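Local structure of leucine--tRNA ligase (Agrobacterium radiobacter, 5AH5) at residues B[84-89]-B[419-424]; B[460-465]-B[484-489]; B[661-666]-B[742-747]; B[755-760]-B[806-811]. The protein probably catalyses the ATP-dependent attachment of leucine to tRNA(Leu), as a zinc-containing class I aminoacyl-tRNA synthetase linked to resistance against the toxic moiety of agrocin 84. All blocks are in the same frame, centred on the assembly; numbering follows the deposited sequence. Where two conformers were deposited one is given.

Interaction 1 of 4, residues B[84-89]-B[419-424]; sequences AENAAR and RQRYWG
Arg421 meets Glu85 in a buried salt bridge and Asn86 in a hydrogen bond, tying helix 82-91 of the class I synthetase core to the loop between strands 415-419 and 425-432. A bend at chi2 (-91°) turns the arginine chain at CD. Its NH1 then serves two acceptors near the guanidinium plane. One is Glu85 OE1, 2.9 Å from Arg421 NH1, met nearly straight but from above the carboxylate plane; the other is Asn86 OD1, 3.2 Å from Arg421 NH1. Arg421 NH2 turns to Glu160, which also receives Asn86 ND2, so a carboxylate outside the two segments braces both side chains. In one of its two conformers, and therefore less certainly, Arg89 lays its guanidinium on a face of Arg421 with the planes 21° apart; nearby carboxylates would offset the like charges.

At Tyr422 the backbone takes over. A water donates to Glu85 OE2 at 2.6 Å and accepts from Tyr422 N at 2.9 Å, while the phenol hydroxyl of Tyr422 is hydrogen-bonded to Pro450 O. Trp423, the centre of an inverse gamma turn, sets its CB 3.5 Å from Glu85 CD, across the extended glutamate chain. The indole N-H is spent on Ser79 O, and it is the same nitrogen, Trp423 NE1, that lies 3.7 Å from Ala84 CB.

Interaction 2 of 4, residues B[460-465]-B[484-489]; sequences SPLSRD and PDTMDT
Ser460 hands its hydroxyl to the carbonyl of Pro484, OG to O at 2.8 Å, with the proton given by the serine. The approach is from above the carbonyl plane, 41° out of it. What sets this up is the rotamer: OG of Ser460 stands between its own backbone N and carbonyl carbon (chi1 85°), where it can also accept from Ser463 N at 3.1 Å. Ser463 takes up the same rotamer (chi1 83°) and uses its OG to donate to Ser460 O at 2.7 Å, in the carbonyl plane and on a lone pair.

The bond from Ser463 N to the side chain three residues earlier is an ST motif, which fastens the start of the turn at 460-465. This turn lies in sequence between the two cysteine pairs that bind zinc, and the contact joins it to the chain running from the second pair into strand 486-487.

Pro484 O has a further partner, a water that donates to it at 2.9 Å and accepts from Leu462 N. Leu462 CB lies 3.5 Å from the same Pro484 O. Farther along, the Leu462 and Thr486 side chains cross at about a right angle, with Leu462 CD1 3.6 Å from Thr486 CG2. Ser463 CB rests 3.8 Å from Pro484 CB.

Interaction 3 of 4, residues B[661-666]-B[742-747]; sequences QLQLAI and PTINER
In the anticodon-binding domain of this synthetase, helix 653-674 presents Gln663 and Ile666, one turn apart, to the irregular chain 742-747 that leads from helix 720-729 toward strand 753-760. The contact is thus a helix flank clasping a connecting loop by one polar and one apolar side chain. Gln663 leaves the helix with its chain bent at chi2 (-52°), which swings CD round, and its OE1 takes the backbone N-H of Asn745 at 2.8 Å. The N-H...O angle is 151°, and the donor stands above the amide carbonyl plane of Gln663, 36° out of it. Gln663 OE1 also lies 3.5 Å from Ile744 CA, beside the bond it accepts. The other end of the amide, NE2, makes a weak bond back to Ala659 O within the same helix.

One turn later Ile666 points at the loop. Its CD1 packs on Pro742 CB at 3.8 Å, the two side chains crossing at a slant, while its CG2 branch sits 3.5 Å from Pro742 O. That same branch meets Ile744 CG1 at 4.1 Å, and Ile744 CG1 in turn lies 3.6 Å from the helix carbonyl Gln663 O. Pro742 also touches Leu710 and Arg713 of helix 701-715.

Because one N-H carries the only hydrogen bond between the two segments, the loop is positioned by its backbone at Asn745 and by apolar fit at Pro742 and Ile744; an N-H donor at OE1 and a weak bond from NE2 to a carbonyl are consistent with the modelled orientation of the Gln663 amide.

Interaction 4 of 4, residues B[755-760]-B[806-811]; sequences VLPVQI and NRIINL. With nucleotides of chain D.
Ile809 O is gripped by two neighbours on the adjoining strand: Gln759 N donates to it at 2.8 Å, in the carbonyl plane, and Val758 CA makes a CA-H...O contact with it at 3.3 Å. Gln759 O repeats the pattern, taking Leu811 N at 2.8 Å together with a CA-H...O contact from Asn810. Ile809 N completes the ladder with a nearly straight bond to Pro757 O.

These are the parallel central strands of the four-stranded mixed sheet in the C-terminal domain, with strand 763-771 on one outer edge and 798-804 on the other; Arg807 and Ile808 form a classic beta bulge against the latter. Val758, Ile760, Ile809 and Leu811 face one way, toward helices 776-785 and 787-792. Val758 and Ile809 lie side by side there, their CG2 methyls in contact.

The face bearing Gln759 and Asn810 meets the bound tRNA. The Gln759 chain runs extended beyond CG, and its OE1 accepts from N2 of G19 of chain D at 3.0 Å. The flat end of Gln759 is backed by Ile808, whose CD1 is 3.5 Å from Gln759 CD, while Ile808 CG2 touches N3 of the same guanine at 3.7 Å. Asn810 turns its amide about 82° from that of Gln759; its OD1 accepts from Gly762 N and its ND2 is hydrogen-bonded to O2 of a cytosine of the bound RNA. Farther out, C17 N4 of chain D sits over the centre of the Arg807 guanidinium, and Pro757 CB rests 3.3 Å from O4' of U20 of chain D.

Interactions 1 and 2 form one continuous patch, their centres 10 Å apart. A salt bridge of 2.7 Å between Arg419 NE and Asp488 OD1 joins them, as does a probable hydrogen bond between Thr486 OG1 and Arg421 O. Interaction 1 is the nearer to the catalytic site, the Ala84 side chain being about 10 Å from the bound leucyl-sulfamoyl adenosine. Interactions 3 and 4 lie on the opposite side of the chain's centre, with nearest atoms about 9 Å from each other. Interaction 4 touches the tRNA directly, whereas interaction 3 only comes near it. The centres of interactions 1 and 4 are 66 Å apart, one near the aminoacyl-adenylate analogue and the other on the tRNA.

Interaction 1 of 4, residues B[84-89]-B[419-424]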
# COMPACT_ATOMS: atom_id res chain seq x y z
N ALA B 84 15.09 11.14 3.93
CA ALA B 84 15.74 12.32 3.38
C ALA B 84 16.94 12.73 4.26
O ALA B 84 17.97 13.10 3.74
CB ALA B 84 14.77 13.51 3.33
N GLU B 85 16.74 12.73 5.56
CA GLU B 85 17.73 13.37 6.48
C GLU B 85 19.08 12.59 6.45
O GLU B 85 20.18 13.19 6.29
CB GLU B 85 17.19 13.52 7.90
CG GLU B 85 18.20 14.40 8.73
CD GLU B 85 17.81 14.66 10.14
OE1 GLU B 85 17.08 13.87 10.71
OE2 GLU B 85 18.25 15.70 10.71
N ASN B 86 18.99 11.25 6.55
CA ASN B 86 20.18 10.35 6.45
C ASN B 86 20.80 10.47 5.09
O ASN B 86 22.02 10.50 4.95
CB ASN B 86 19.80 8.88 6.81
CG ASN B 86 19.43 8.75 8.26
OD1 ASN B 86 19.85 9.57 9.07
ND2 ASN B 86 18.65 7.77 8.60
N ALA B 87 20.01 10.62 4.04
CA ALA B 87 20.67 10.67 2.73
C ALA B 87 21.42 12.00 2.58
O ALA B 87 22.53 12.10 1.98
CB ALA B 87 19.70 10.48 1.61
N ALA B 88 20.81 13.06 3.06
CA ALA B 88 21.48 14.36 3.05
C ALA B 88 22.73 14.30 3.95
O ALA B 88 23.72 14.74 3.52
CB ALA B 88 20.56 15.48 3.47
N ARG B 89 22.68 13.68 5.11
CA ARG B 89 23.87 13.59 5.96
C ARG B 89 24.99 12.83 5.24
O ARG B 89 26.11 13.27 5.19
CB ARG B 89 23.49 12.90 7.28
CG ARG B 89 24.41 13.14 8.48
CD ARG B 89 23.86 12.42 9.72
NE ARG B 89 22.63 13.04 10.24
CZ ARG B 89 22.07 12.79 11.42
NH1 ARG B 89 22.61 11.92 12.29
NH2 ARG B 89 20.96 13.42 11.76
N ARG B 419 10.36 12.52 17.70
CA ARG B 419 11.66 12.12 17.24
C ARG B 419 12.68 13.19 17.66
O ARG B 419 12.42 14.37 17.49
CB ARG B 419 11.63 11.96 15.71
CG ARG B 419 10.58 10.93 15.29
CD ARG B 419 11.03 9.54 15.68
NE ARG B 419 10.03 8.56 15.24
CZ ARG B 419 9.07 8.09 16.00
NH1 ARG B 419 8.97 8.44 17.29
NH2 ARG B 419 8.20 7.23 15.47
N GLN B 420 13.85 12.78 18.13
CA GLN B 420 14.91 13.73 18.57
C GLN B 420 15.75 14.02 17.39
O GLN B 420 16.96 13.77 17.33
CB GLN B 420 15.74 13.22 19.77
CG GLN B 420 14.90 12.93 21.05
CD GLN B 420 13.86 11.78 20.84
OE1 GLN B 420 14.24 10.74 20.37
NE2 GLN B 420 12.58 11.99 21.16
N ARG B 421 15.10 14.64 16.43
CA ARG B 421 15.72 14.90 15.12
C ARG B 421 15.34 16.28 14.62
O ARG B 421 14.29 16.74 14.93
CB ARG B 421 15.14 13.85 14.17
CG ARG B 421 15.80 12.52 14.37
CD ARG B 421 16.92 12.61 13.38
NE ARG B 421 17.72 11.51 13.54
CZ ARG B 421 18.39 10.91 12.56
NH1 ARG B 421 18.44 11.36 11.30
NH2 ARG B 421 19.05 9.87 12.91
N TYR B 422 16.23 16.88 13.85
CA TYR B 422 16.02 18.15 13.20
C TYR B 422 14.97 18.09 12.03
O TYR B 422 14.05 18.93 11.97
CB TYR B 422 17.35 18.63 12.61
CG TYR B 422 17.27 19.88 11.76
CD1 TYR B 422 17.12 21.17 12.33
CD2 TYR B 422 17.42 19.82 10.40
CE1 TYR B 422 17.07 22.31 11.52
CE2 TYR B 422 17.31 20.93 9.61
CZ TYR B 422 17.17 22.20 10.19
OH TYR B 422 17.10 23.32 9.37
N TRP B 423 15.10 17.10 11.14
CA TRP B 423 14.47 17.20 9.83
C TRP B 423 13.13 16.50 9.90
O TRP B 423 12.99 15.31 9.50
CB TRP B 423 15.40 16.70 8.74
CG TRP B 423 14.86 16.94 7.39
CD1 TRP B 423 14.44 15.96 6.49
CD2 TRP B 423 14.61 18.21 6.75
NE1 TRP B 423 13.99 16.56 5.36
CE2 TRP B 423 14.05 17.93 5.49
CE3 TRP B 423 14.77 19.57 7.14
CZ2 TRP B 423 13.70 18.94 4.58
CZ3 TRP B 423 14.41 20.59 6.24
CH2 TRP B 423 13.85 20.27 4.98
N GLY B 424 12.19 17.21 10.50
CA GLY B 424 10.76 16.79 10.55
C GLY B 424 9.90 17.94 10.98
O GLY B 424 10.38 19.07 11.29
O HOH W 1 18.63 15.28 13.29

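Interaction 2 of 4, residues B[460-465]-B[484-489]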
# COMPACT_ATOMS: atom_id res chain seq x y z
N SER B 460 18.23 16.76 21.93
CA SER B 460 17.80 16.74 20.51
C SER B 460 18.47 17.87 19.74
O SER B 460 18.82 18.86 20.33
CB SER B 460 16.30 16.95 20.42
OG SER B 460 16.03 18.35 20.43
N PRO B 461 18.55 17.76 18.40
CA PRO B 461 19.19 18.84 17.65
C PRO B 461 18.51 20.22 17.84
O PRO B 461 19.22 21.24 17.88
CB PRO B 461 19.10 18.36 16.21
CG PRO B 461 19.04 16.87 16.29
CD PRO B 461 18.40 16.53 17.59
N LEU B 462 17.18 20.26 17.97
CA LEU B 462 16.53 21.58 18.08
C LEU B 462 16.78 22.19 19.44
O LEU B 462 16.88 23.39 19.54
CB LEU B 462 15.03 21.54 17.84
CG LEU B 462 14.64 21.29 16.38
CD1 LEU B 462 13.16 20.88 16.31
CD2 LEU B 462 14.93 22.52 15.57
N SER B 463 16.86 21.35 20.48
CA SER B 463 17.15 21.78 21.82
C SER B 463 18.46 22.57 21.98
O SER B 463 18.62 23.24 22.94
CB SER B 463 17.19 20.58 22.80
OG SER B 463 18.47 20.00 22.73
N ARG B 464 19.37 22.48 21.02
CA ARG B 464 20.67 23.13 21.07
C ARG B 464 20.60 24.54 20.56
O ARG B 464 21.63 25.24 20.56
CB ARG B 464 21.65 22.37 20.16
CG ARG B 464 21.89 20.95 20.62
CD ARG B 464 22.52 20.09 19.53
NE ARG B 464 22.28 18.69 19.82
CZ ARG B 464 22.48 17.70 18.97
NH1 ARG B 464 22.99 17.89 17.76
NH2 ARG B 464 22.14 16.49 19.37
N ASP B 465 19.43 24.92 20.04
CA ASP B 465 19.27 26.18 19.36
C ASP B 465 18.49 27.04 20.30
O ASP B 465 17.27 27.03 20.24
CB ASP B 465 18.48 26.04 18.05
CG ASP B 465 18.47 27.33 17.26
OD1 ASP B 465 18.49 28.42 17.91
OD2 ASP B 465 18.48 27.29 16.00
N PRO B 484 11.26 20.34 21.98
CA PRO B 484 12.50 20.14 21.24
C PRO B 484 12.46 19.05 20.12
O PRO B 484 13.49 18.86 19.42
CB PRO B 484 13.47 19.72 22.34
CG PRO B 484 12.60 18.95 23.32
CD PRO B 484 11.28 19.64 23.28
N ASP B 485 11.33 18.35 19.96
CA ASP B 485 11.23 17.15 19.08
C ASP B 485 10.35 17.42 17.87
O ASP B 485 9.56 18.41 17.86
CB ASP B 485 10.68 15.95 19.85
CG ASP B 485 11.66 15.46 20.92
OD1 ASP B 485 12.86 15.82 20.84
OD2 ASP B 485 11.25 14.70 21.83
N THR B 486 10.54 16.57 16.84
CA THR B 486 9.82 16.67 15.60
C THR B 486 8.91 15.46 15.38
O THR B 486 9.01 14.42 16.08
CB THR B 486 10.73 16.94 14.43
OG1 THR B 486 11.71 15.90 14.26
CG2 THR B 486 11.40 18.29 14.59
N MET B 487 8.01 15.58 14.44
CA MET B 487 7.09 14.49 14.16
C MET B 487 7.75 13.45 13.25
O MET B 487 8.41 13.74 12.25
CB MET B 487 5.81 15.03 13.53
CG MET B 487 5.06 16.00 14.42
SD MET B 487 3.48 16.46 13.73
CE MET B 487 3.17 18.11 14.41
N ASP B 488 7.54 12.20 13.57
CA ASP B 488 7.94 11.12 12.62
C ASP B 488 7.33 11.25 11.20
O ASP B 488 6.21 11.70 11.07
CB ASP B 488 7.59 9.79 13.19
CG ASP B 488 8.30 8.64 12.42
OD1 ASP B 488 9.58 8.48 12.55
OD2 ASP B 488 7.55 7.94 11.68
N THR B 489 8.13 10.92 10.19
CA THR B 489 7.71 10.87 8.77
C THR B 489 6.36 10.14 8.52
O THR B 489 5.59 10.56 7.66
CB THR B 489 8.79 10.27 7.87
OG1 THR B 489 8.35 10.29 6.51
CG2 THR B 489 9.19 8.84 8.23
O HOH W 2 15.14 17.98 17.25

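Interaction 3 of 4, residues B[661-666]-B[742-747]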
# COMPACT_ATOMS: atom_id res chain seq x y z
N GLN B 661 -12.13 -9.88 -33.71
CA GLN B 661 -10.93 -10.01 -32.90
C GLN B 661 -10.61 -8.66 -32.16
O GLN B 661 -10.29 -8.66 -30.99
CB GLN B 661 -9.77 -10.46 -33.77
CG GLN B 661 -9.83 -11.95 -34.13
CD GLN B 661 -8.78 -12.71 -33.36
OE1 GLN B 661 -7.67 -12.99 -33.87
NE2 GLN B 661 -9.08 -12.98 -32.09
N LEU B 662 -10.82 -7.56 -32.85
CA LEU B 662 -10.72 -6.26 -32.30
C LEU B 662 -11.68 -6.00 -31.19
O LEU B 662 -11.28 -5.44 -30.18
CB LEU B 662 -10.79 -5.19 -33.39
CG LEU B 662 -9.33 -4.95 -33.82
CD1 LEU B 662 -8.87 -5.90 -34.93
CD2 LEU B 662 -9.08 -3.52 -34.18
N GLN B 663 -12.91 -6.51 -31.32
CA GLN B 663 -13.91 -6.27 -30.31
C GLN B 663 -13.58 -7.03 -29.08
O GLN B 663 -13.74 -6.49 -27.97
CB GLN B 663 -15.32 -6.70 -30.75
CG GLN B 663 -15.82 -6.08 -32.03
CD GLN B 663 -15.71 -4.61 -32.01
OE1 GLN B 663 -16.20 -4.00 -31.09
NE2 GLN B 663 -15.16 -4.01 -33.09
N LEU B 664 -13.18 -8.29 -29.23
CA LEU B 664 -12.64 -9.00 -28.10
C LEU B 664 -11.44 -8.27 -27.43
O LEU B 664 -11.23 -8.43 -26.26
CB LEU B 664 -12.19 -10.40 -28.45
CG LEU B 664 -13.24 -11.32 -29.10
CD1 LEU B 664 -12.59 -12.67 -29.33
CD2 LEU B 664 -14.54 -11.39 -28.28
N ALA B 665 -10.59 -7.63 -28.22
CA ALA B 665 -9.38 -7.00 -27.76
C ALA B 665 -9.79 -5.75 -26.96
O ALA B 665 -9.28 -5.55 -25.85
CB ALA B 665 -8.48 -6.65 -28.90
N ILE B 666 -10.77 -5.01 -27.45
CA ILE B 666 -11.32 -3.86 -26.69
C ILE B 666 -11.78 -4.32 -25.31
O ILE B 666 -11.39 -3.74 -24.27
CB ILE B 666 -12.48 -3.17 -27.42
CG1 ILE B 666 -11.98 -2.51 -28.70
CG2 ILE B 666 -13.18 -2.14 -26.54
CD1 ILE B 666 -13.12 -2.02 -29.61
N PRO B 742 -12.33 3.23 -26.77
CA PRO B 742 -13.24 2.44 -27.60
C PRO B 742 -14.23 1.65 -26.79
O PRO B 742 -13.94 1.19 -25.65
CB PRO B 742 -12.30 1.46 -28.31
CG PRO B 742 -10.95 2.05 -28.20
CD PRO B 742 -10.93 2.86 -26.94
N THR B 743 -15.39 1.43 -27.40
CA THR B 743 -16.44 0.58 -26.85
C THR B 743 -16.74 -0.60 -27.79
O THR B 743 -16.66 -0.46 -29.00
CB THR B 743 -17.71 1.40 -26.61
OG1 THR B 743 -18.16 1.95 -27.85
CG2 THR B 743 -17.42 2.58 -25.64
N ILE B 744 -17.12 -1.73 -27.21
CA ILE B 744 -17.48 -2.90 -27.99
C ILE B 744 -18.69 -2.59 -28.90
O ILE B 744 -19.71 -2.10 -28.44
CB ILE B 744 -17.76 -4.09 -27.10
CG1 ILE B 744 -16.46 -4.60 -26.49
CG2 ILE B 744 -18.40 -5.22 -27.91
CD1 ILE B 744 -16.66 -5.56 -25.34
N ASN B 745 -18.52 -2.76 -30.21
CA ASN B 745 -19.66 -2.75 -31.14
C ASN B 745 -20.25 -4.17 -31.15
O ASN B 745 -19.63 -5.08 -31.69
CB ASN B 745 -19.22 -2.30 -32.51
CG ASN B 745 -20.39 -2.16 -33.46
OD1 ASN B 745 -21.25 -3.06 -33.59
ND2 ASN B 745 -20.45 -1.04 -34.13
N GLU B 746 -21.38 -4.34 -30.45
CA GLU B 746 -22.02 -5.66 -30.22
C GLU B 746 -22.50 -6.38 -31.51
O GLU B 746 -22.66 -7.58 -31.50
CB GLU B 746 -23.19 -5.56 -29.23
CG GLU B 746 -22.80 -5.72 -27.75
CD GLU B 746 -22.55 -7.18 -27.34
OE1 GLU B 746 -23.22 -8.10 -27.88
OE2 GLU B 746 -21.68 -7.42 -26.47
N ARG B 747 -22.71 -5.64 -32.60
CA ARG B 747 -22.92 -6.23 -33.94
C ARG B 747 -21.68 -6.99 -34.46
O ARG B 747 -21.83 -7.88 -35.29
CB ARG B 747 -23.28 -5.19 -35.04
CG ARG B 747 -24.37 -4.15 -34.77
CD ARG B 747 -25.64 -4.29 -35.60
NE ARG B 747 -25.43 -4.50 -37.03
CZ ARG B 747 -25.55 -3.59 -38.00
NH1 ARG B 747 -25.89 -2.31 -37.77
NH2 ARG B 747 -25.29 -3.96 -39.25

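Interaction 4 of 4, residues B[755-760]-B[806-811]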
# COMPACT_ATOMS: atom_id res chain seq x y z
N VAL B 755 -16.26 -21.84 -33.55
CA VAL B 755 -15.56 -23.08 -33.23
C VAL B 755 -16.06 -23.54 -31.86
O VAL B 755 -15.96 -22.84 -30.86
CB VAL B 755 -14.04 -22.91 -33.27
CG1 VAL B 755 -13.32 -24.19 -32.85
CG2 VAL B 755 -13.58 -22.49 -34.68
N LEU B 756 -16.68 -24.72 -31.82
CA LEU B 756 -17.30 -25.23 -30.57
C LEU B 756 -16.60 -26.52 -30.15
O LEU B 756 -16.65 -27.47 -30.88
CB LEU B 756 -18.79 -25.52 -30.86
CG LEU B 756 -19.75 -25.77 -29.69
CD1 LEU B 756 -20.03 -24.48 -28.94
CD2 LEU B 756 -21.06 -26.37 -30.19
N PRO B 757 -15.93 -26.56 -28.98
CA PRO B 757 -15.41 -27.87 -28.54
C PRO B 757 -16.53 -28.82 -28.13
O PRO B 757 -17.58 -28.39 -27.59
CB PRO B 757 -14.53 -27.52 -27.33
CG PRO B 757 -15.06 -26.18 -26.83
CD PRO B 757 -15.51 -25.47 -28.08
N VAL B 758 -16.29 -30.11 -28.37
CA VAL B 758 -17.20 -31.17 -28.04
C VAL B 758 -16.55 -32.08 -27.04
O VAL B 758 -15.45 -32.58 -27.28
CB VAL B 758 -17.49 -31.96 -29.31
CG1 VAL B 758 -18.44 -33.11 -29.02
CG2 VAL B 758 -18.03 -31.00 -30.36
N GLN B 759 -17.19 -32.24 -25.90
CA GLN B 759 -16.82 -33.24 -24.90
C GLN B 759 -17.77 -34.45 -24.94
O GLN B 759 -18.91 -34.32 -25.27
CB GLN B 759 -16.88 -32.64 -23.53
CG GLN B 759 -15.79 -31.60 -23.26
CD GLN B 759 -16.01 -30.81 -21.98
OE1 GLN B 759 -17.13 -30.64 -21.52
NE2 GLN B 759 -14.92 -30.26 -21.44
N ILE B 760 -17.27 -35.60 -24.53
CA ILE B 760 -18.07 -36.74 -24.15
C ILE B 760 -17.67 -37.09 -22.75
O ILE B 760 -16.48 -37.35 -22.42
CB ILE B 760 -17.88 -37.96 -25.06
CG1 ILE B 760 -18.41 -37.66 -26.44
CG2 ILE B 760 -18.64 -39.13 -24.51
CD1 ILE B 760 -18.04 -38.68 -27.51
N ASN B 806 -22.48 -20.87 -27.64
CA ASN B 806 -21.24 -20.45 -28.20
C ASN B 806 -19.99 -20.81 -27.37
O ASN B 806 -18.94 -20.25 -27.64
CB ASN B 806 -21.32 -18.94 -28.44
CG ASN B 806 -22.57 -18.52 -29.25
OD1 ASN B 806 -23.01 -19.17 -30.22
ND2 ASN B 806 -23.15 -17.41 -28.84
N ARG B 807 -20.07 -21.74 -26.39
CA ARG B 807 -18.88 -22.07 -25.55
C ARG B 807 -18.53 -23.54 -25.67
O ARG B 807 -17.42 -23.87 -26.08
CB ARG B 807 -19.05 -21.71 -24.07
CG ARG B 807 -19.43 -20.25 -23.81
CD ARG B 807 -18.31 -19.30 -23.35
NE ARG B 807 -17.37 -19.83 -22.34
CZ ARG B 807 -17.65 -20.08 -21.05
NH1 ARG B 807 -18.88 -19.92 -20.54
NH2 ARG B 807 -16.68 -20.53 -20.25
N ILE B 808 -19.45 -24.42 -25.29
CA ILE B 808 -19.13 -25.83 -25.26
C ILE B 808 -20.36 -26.74 -25.40
O ILE B 808 -21.46 -26.35 -25.04
CB ILE B 808 -18.37 -26.13 -24.00
CG1 ILE B 808 -17.60 -27.43 -24.16
CG2 ILE B 808 -19.30 -26.13 -22.78
CD1 ILE B 808 -16.36 -27.55 -23.33
N ILE B 809 -20.16 -27.95 -25.92
CA ILE B 809 -21.20 -29.02 -25.77
C ILE B 809 -20.56 -30.28 -25.21
O ILE B 809 -19.58 -30.79 -25.76
CB ILE B 809 -22.02 -29.29 -27.05
CG1 ILE B 809 -23.14 -30.28 -26.75
CG2 ILE B 809 -21.14 -29.75 -28.21
CD1 ILE B 809 -24.23 -30.28 -27.76
N ASN B 810 -21.07 -30.72 -24.05
CA ASN B 810 -20.68 -31.97 -23.45
C ASN B 810 -21.83 -33.00 -23.58
O ASN B 810 -22.94 -32.78 -23.09
CB ASN B 810 -20.34 -31.78 -22.00
CG ASN B 810 -19.83 -33.01 -21.36
OD1 ASN B 810 -19.19 -33.84 -21.98
ND2 ASN B 810 -20.16 -33.17 -20.08
N LEU B 811 -21.56 -34.09 -24.28
CA LEU B 811 -22.52 -35.21 -24.40
C LEU B 811 -22.36 -36.21 -23.25
O LEU B 811 -21.24 -36.66 -22.98
CB LEU B 811 -22.27 -35.92 -25.70
CG LEU B 811 -22.27 -35.07 -26.96
CD1 LEU B 811 -21.86 -35.89 -28.19
CD2 LEU B 811 -23.60 -34.40 -27.15
P G D 19 -13.57 -22.04 -16.67
OP1 G D 19 -12.11 -22.07 -16.71
OP2 G D 19 -14.37 -20.86 -16.93
O5' G D 19 -14.07 -23.11 -17.76
C5' G D 19 -13.32 -24.33 -18.02
C4' G D 19 -13.86 -25.02 -19.27
O4' G D 19 -15.20 -25.49 -18.98
C3' G D 19 -14.00 -24.09 -20.48
O3' G D 19 -13.71 -24.66 -21.71
C2' G D 19 -15.47 -23.72 -20.47
O2' G D 19 -16.03 -23.26 -21.67
C1' G D 19 -16.08 -25.03 -19.99
N9 G D 19 -17.42 -24.94 -19.43
C8 G D 19 -18.06 -23.82 -18.94
N7 G D 19 -19.25 -24.09 -18.46
C5 G D 19 -19.38 -25.47 -18.61
C6 G D 19 -20.45 -26.33 -18.25
O6 G D 19 -21.51 -26.06 -17.68
N1 G D 19 -20.17 -27.65 -18.59
C2 G D 19 -19.01 -28.09 -19.19
N2 G D 19 -18.92 -29.41 -19.43
N3 G D 19 -18.01 -27.29 -19.53
C4 G D 19 -18.26 -26.00 -19.21
P C D 17 -13.62 -15.24 -12.04
OP1 C D 17 -13.41 -14.46 -10.80
OP2 C D 17 -12.53 -16.13 -12.53
O5' C D 17 -14.93 -16.15 -11.89
C5' C D 17 -16.27 -15.60 -11.92
C4' C D 17 -17.25 -16.58 -12.55
O4' C D 17 -17.51 -16.23 -13.93
C3' C D 17 -16.85 -18.05 -12.62
O3' C D 17 -17.08 -18.65 -11.34
C2' C D 17 -17.58 -18.59 -13.87
O2' C D 17 -18.66 -19.49 -13.71
C1' C D 17 -18.14 -17.33 -14.54
N1 C D 17 -18.00 -17.24 -16.01
C2 C D 17 -16.72 -17.17 -16.60
O2 C D 17 -15.72 -17.19 -15.87
N3 C D 17 -16.62 -17.09 -17.95
C4 C D 17 -17.72 -17.08 -18.71
N4 C D 17 -17.58 -17.00 -20.03
C5 C D 17 -19.03 -17.15 -18.14
C6 C D 17 -19.12 -17.23 -16.80
P U D 20 -12.27 -24.53 -22.32
OP1 U D 20 -11.36 -25.13 -21.31
OP2 U D 20 -12.08 -23.17 -22.80
O5' U D 20 -12.37 -25.44 -23.60
C5' U D 20 -12.50 -26.87 -23.46
C4' U D 20 -11.43 -27.53 -24.28
O4' U D 20 -11.65 -27.18 -25.67
C3' U D 20 -10.00 -27.12 -23.95
O3' U D 20 -9.13 -28.25 -24.05
C2' U D 20 -9.68 -26.09 -25.04
O2' U D 20 -8.32 -25.95 -25.33
C1' U D 20 -10.46 -26.66 -26.23
N1 U D 20 -10.83 -25.64 -27.23
C2 U D 20 -10.29 -25.74 -28.48
O2 U D 20 -9.57 -26.65 -28.82
N3 U D 20 -10.67 -24.75 -29.35
C4 U D 20 -11.51 -23.69 -29.10
O4 U D 20 -11.77 -22.89 -29.99
C5 U D 20 -12.04 -23.65 -27.77
C6 U D 20 -11.67 -24.60 -26.90